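Local coordinates for protein 4-hydroxybenzoyl-CoA thioesterase (Pseudomonas sp. CBS3, PDB 1LO8) that hydrolyses 4-hydroxybenzoyl-CoA to 4-hydroxybenzoate and free coenzyme A, the last step in converting 4-chlorobenzoate to 4-hydroxybenzoate, at residues E86-S91 against D114-F119. Sequence-based numbering, arbitrary orientation.
Sequences EWRRKS and DEIRVF. With 4CA (4-hydroxybenzyl coenzyme A), chain B.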
loop_
_atom_site.group_PDB
_atom_site.type_symbol
_atom_site.label_atom_id
_atom_site.label_comp_id
_atom_site.label_asym_id
_atom_site.label_seq_id
_atom_site.Cartn_x
_atom_site.Cartn_y
_atom_site.Cartn_z
ATOM N N GLU A 86 -15.962 -20.197 13.656
ATOM C CA GLU A 86 -15.761 -21.595 13.967
ATOM C C GLU A 86 -14.332 -21.888 14.337
ATOM O O GLU A 86 -13.406 -21.393 13.699
ATOM C CB GLU A 86 -16.073 -22.393 12.675
ATOM C CG GLU A 86 -15.602 -23.864 12.668
ATOM C CD GLU A 86 -15.872 -24.452 11.316
ATOM O OE1 GLU A 86 -15.391 -25.480 10.919
ATOM O OE2 GLU A 86 -16.673 -23.699 10.609
ATOM N N TRP A 87 -14.147 -22.674 15.388
ATOM C CA TRP A 87 -12.809 -23.053 15.815
ATOM C C TRP A 87 -12.586 -24.417 15.237
ATOM O O TRP A 87 -13.481 -25.253 15.178
ATOM C CB TRP A 87 -12.569 -23.046 17.352
ATOM C CG TRP A 87 -12.713 -21.712 17.982
ATOM C CD1 TRP A 87 -13.828 -21.246 18.545
ATOM C CD2 TRP A 87 -11.709 -20.699 18.146
ATOM N NE1 TRP A 87 -13.617 -19.987 19.021
ATOM C CE2 TRP A 87 -12.322 -19.620 18.788
ATOM C CE3 TRP A 87 -10.372 -20.577 17.797
ATOM C CZ2 TRP A 87 -11.642 -18.437 19.074
ATOM C CZ3 TRP A 87 -9.694 -19.407 18.072
ATOM C CH2 TRP A 87 -10.322 -18.335 18.705
ATOM N N ARG A 88 -11.394 -24.650 14.791
ATOM C CA ARG A 88 -11.116 -25.940 14.255
ATOM C C ARG A 88 -9.920 -26.419 14.996
ATOM O O ARG A 88 -9.599 -25.832 16.023
ATOM C CB ARG A 88 -10.965 -25.984 12.742
ATOM C CG ARG A 88 -12.136 -25.312 12.011
ATOM C CD ARG A 88 -11.861 -25.077 10.530
ATOM N NE ARG A 88 -13.099 -24.804 9.833
ATOM C CZ ARG A 88 -13.255 -24.756 8.515
ATOM N NH1 ARG A 88 -12.240 -24.956 7.671
ATOM N NH2 ARG A 88 -14.469 -24.478 8.035
ATOM N N ARG A 89 -9.240 -27.413 14.473
ATOM C CA ARG A 89 -8.089 -27.902 15.196
ATOM C C ARG A 89 -6.938 -26.929 15.296
ATOM O O ARG A 89 -6.558 -26.531 16.390
ATOM C CB ARG A 89 -7.609 -29.233 14.650
ATOM C CG ARG A 89 -6.334 -29.752 15.301
ATOM C CD ARG A 89 -6.299 -31.269 15.277
ATOM N NE ARG A 89 -5.677 -31.816 16.470
ATOM C CZ ARG A 89 -4.366 -31.967 16.526
ATOM N NH1 ARG A 89 -3.576 -31.628 15.504
ATOM N NH2 ARG A 89 -3.823 -32.445 17.628
ATOM N N LYS A 90 -6.354 -26.624 14.150
ATOM C CA LYS A 90 -5.230 -25.708 14.059
ATOM C C LYS A 90 -5.595 -24.451 13.288
ATOM O O LYS A 90 -4.750 -23.651 12.944
ATOM C CB LYS A 90 -4.056 -26.364 13.369
ATOM C CG LYS A 90 -3.478 -27.563 14.122
ATOM C CD LYS A 90 -2.274 -28.104 13.371
ATOM C CE LYS A 90 -1.405 -29.044 14.180
ATOM N NZ LYS A 90 -0.166 -29.407 13.474
ATOM N N SER A 91 -6.870 -24.275 12.998
ATOM C CA SER A 91 -7.297 -23.126 12.233
ATOM C C SER A 91 -8.543 -22.548 12.826
ATOM O O SER A 91 -9.117 -23.072 13.777
ATOM C CB SER A 91 -7.551 -23.523 10.797
ATOM O OG SER A 91 -8.291 -24.717 10.765
ATOM N N ASP A 114 -14.831 -14.280 4.692
ATOM C CA ASP A 114 -14.532 -15.289 5.696
ATOM C C ASP A 114 -13.095 -15.626 5.504
ATOM O O ASP A 114 -12.700 -16.069 4.422
ATOM C CB ASP A 114 -15.330 -16.590 5.506
ATOM C CG ASP A 114 -16.747 -16.504 5.969
ATOM O OD1 ASP A 114 -17.159 -15.644 6.701
ATOM O OD2 ASP A 114 -17.490 -17.432 5.474
ATOM N N GLU A 115 -12.333 -15.398 6.557
ATOM C CA GLU A 115 -10.921 -15.657 6.527
ATOM C C GLU A 115 -10.596 -16.863 7.349
ATOM O O GLU A 115 -11.016 -16.907 8.487
ATOM C CB GLU A 115 -10.055 -14.498 7.086
ATOM C CG GLU A 115 -10.144 -13.218 6.196
ATOM C CD GLU A 115 -9.283 -12.144 6.763
ATOM O OE1 GLU A 115 -9.033 -12.096 7.942
ATOM O OE2 GLU A 115 -8.899 -11.253 5.881
ATOM N N ILE A 116 -9.833 -17.784 6.784
ATOM C CA ILE A 116 -9.365 -18.938 7.510
ATOM C C ILE A 116 -7.924 -18.643 7.843
ATOM O O ILE A 116 -7.114 -18.445 6.951
ATOM C CB ILE A 116 -9.542 -20.254 6.761
ATOM C CG1 ILE A 116 -10.989 -20.422 6.406
ATOM C CG2 ILE A 116 -9.084 -21.457 7.585
ATOM C CD1 ILE A 116 -11.237 -21.845 5.895
ATOM N N ARG A 117 -7.630 -18.573 9.144
ATOM C CA ARG A 117 -6.305 -18.259 9.617
ATOM C C ARG A 117 -5.847 -19.278 10.633
ATOM O O ARG A 117 -6.609 -20.110 11.089
ATOM C CB ARG A 117 -6.271 -16.859 10.277
ATOM C CG ARG A 117 -6.638 -15.656 9.388
ATOM C CD ARG A 117 -6.822 -14.412 10.220
ATOM N NE ARG A 117 -7.091 -13.218 9.409
ATOM C CZ ARG A 117 -6.138 -12.367 9.046
ATOM N NH1 ARG A 117 -4.836 -12.513 9.346
ATOM N NH2 ARG A 117 -6.487 -11.311 8.351
ATOM N N VAL A 118 -4.579 -19.208 10.986
ATOM C CA VAL A 118 -4.029 -20.099 12.013
ATOM C C VAL A 118 -3.062 -19.307 12.896
ATOM O O VAL A 118 -2.497 -18.272 12.470
ATOM C CB VAL A 118 -3.204 -21.229 11.392
ATOM C CG1 VAL A 118 -3.919 -22.010 10.326
ATOM C CG2 VAL A 118 -1.946 -20.626 10.762
ATOM N N PHE A 119 -2.828 -19.820 14.116
ATOM C CA PHE A 119 -1.837 -19.227 15.004
ATOM C C PHE A 119 -0.541 -19.841 14.537
ATOM O O PHE A 119 -0.555 -21.032 14.320
ATOM C CB PHE A 119 -2.069 -19.585 16.448
ATOM C CG PHE A 119 -3.117 -18.669 16.977
ATOM C CD1 PHE A 119 -2.795 -17.387 17.421
ATOM C CD2 PHE A 119 -4.451 -19.065 17.004
ATOM C CE1 PHE A 119 -3.773 -16.515 17.895
ATOM C CE2 PHE A 119 -5.440 -18.191 17.464
ATOM C CZ PHE A 119 -5.106 -16.916 17.918
HETATM N N1A 4CA B . -8.308 -23.845 3.742
HETATM C C2A 4CA B . -8.785 -24.091 5.008
HETATM N N3A 4CA B . -8.125 -24.388 6.085
HETATM C C4A 4CA B . -6.809 -24.440 5.837
HETATM C C5A 4CA B . -6.186 -24.244 4.624
HETATM C C6A 4CA B . -6.991 -23.903 3.512
HETATM N N6A 4CA B . -6.548 -23.657 2.289
HETATM N N7A 4CA B . -4.805 -24.404 4.749
HETATM C C8A 4CA B . -4.626 -24.708 6.045
HETATM N N9A 4CA B . -5.808 -24.789 6.710
HETATM C C1D 4CA B . -6.000 -25.290 8.041
HETATM C C2D 4CA B . -5.411 -26.676 7.935
HETATM O O2D 4CA B . -6.391 -27.650 7.572
HETATM C C3D 4CA B . -5.060 -26.985 9.349
HETATM O O3D 4CA B . -6.212 -27.484 9.989
HETATM P P3D 4CA B . -6.788 -28.257 11.138
HETATM O O7A 4CA B . -7.704 -29.302 10.543
HETATM O O8A 4CA B . -5.649 -28.855 11.935
HETATM O O9A 4CA B . -7.585 -27.349 12.031
HETATM C C4D 4CA B . -4.587 -25.649 9.851
HETATM O O4D 4CA B . -5.104 -24.668 8.875
HETATM C C5D 4CA B . -3.072 -25.691 9.889
HETATM O O5D 4CA B . -2.617 -26.084 8.580
HETATM P P1A 4CA B . -1.599 -27.269 8.544
HETATM O O1A 4CA B . -1.515 -27.724 7.128
HETATM O O2A 4CA B . -2.203 -28.319 9.400
HETATM O O3A 4CA B . -0.227 -26.853 9.113
HETATM P P2A 4CA B . 1.118 -26.247 8.412
HETATM O O4A 4CA B . 1.983 -25.725 9.509
HETATM O O5A 4CA B . 1.816 -27.363 7.736
HETATM O O6A 4CA B . 0.809 -25.089 7.294
HETATM C CBP 4CA B . 0.985 -22.720 7.253
HETATM C CCP 4CA B . 0.319 -23.915 7.922
HETATM C CDP 4CA B . 2.498 -22.645 7.572
HETATM C CEP 4CA B . 0.259 -21.427 7.640
HETATM C CAP 4CA B . 0.955 -22.887 5.734
HETATM O OAP 4CA B . -0.418 -22.888 5.282
HETATM C C9P 4CA B . 1.373 -21.561 5.061
HETATM O O9P 4CA B . 2.511 -21.085 5.126
HETATM N N8P 4CA B . 0.369 -20.828 4.329
HETATM C C7P 4CA B . 0.919 -19.550 3.862
HETATM C C6P 4CA B . 0.543 -18.452 4.849
HETATM C C5P 4CA B . 0.787 -17.065 4.210
HETATM O O5P 4CA B . 1.844 -16.712 3.739
HETATM N N4P 4CA B . -0.366 -16.208 4.080
HETATM C C3P 4CA B . -0.032 -14.918 3.474
HETATM C C2P 4CA B . 0.530 -13.944 4.515
HETATM S S1P 4CA B . -0.463 -13.576 5.979
HETATM C C1B 4CA B . 0.357 -12.266 6.801
HETATM C C2B 4CA B . 0.005 -12.137 8.207
HETATM C C3B 4CA B . 0.854 -12.710 9.181
HETATM C C4B 4CA B . 0.533 -12.581 10.547
HETATM C C5B 4CA B . -0.623 -11.862 10.930
HETATM O O2B 4CA B . -0.867 -11.601 12.263
HETATM C C6B 4CA B . -1.499 -11.338 9.938
HETATM C C7B 4CA B . -1.153 -11.415 8.572
HETATM O O HOH W 1 -3.714 -22.121 14.940
#
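Val-118 sets its CG1 3.2 Å from the Lys-90 carbonyl oxygen, and Ser-91 CA makes a C-H...O contact with Arg-117 O, where the turn after strand 77-87 of this hotdog fold meets strand 107-123. Water 1 bridges the two backbones, donating to Lys-90 O and accepting from Phe-119 N. Trp-87 CZ3 and Phe-119 CE2 meet edge to edge at 4.5 Å.

Together the segments cradle the nucleotide end of 4-hydroxybenzyl-CoA. The backbone N of Lys-90, a substrate-binding residue, donates to O9A of the ribose 3'-phosphate at 2.6 Å, nearly straight (162°). The Ser-91 hydroxyl donates to the same oxygen, its OG placed between backbone N and carbonyl carbon (chi1 45°). Over the N3A edge of the adenine Ile-116 sets CG2, 3.4 Å from N3A, while CD1 comes obliquely to the C2A corner; Arg-88, crossing Ile-116 at about a right angle, puts NH1 against that CD1.

Further out, Arg-88 NE is salt-bridged to Glu-86 OE1, which it meets from above the carboxylate plane. Arg-117 NE and NH2 both reach Glu-115 OE1, each at 2.7 Å, from one face of the carboxylate; Asp-32 and the Thr-59 carbonyl complete its hold. A leucine in place of Arg-117 would probably leave both carboxylates without their charged mate. Its NH1 lies 3.6 Å from C6B of the hydroxybenzyl ring, which sits at the guanidinium edge, in plane.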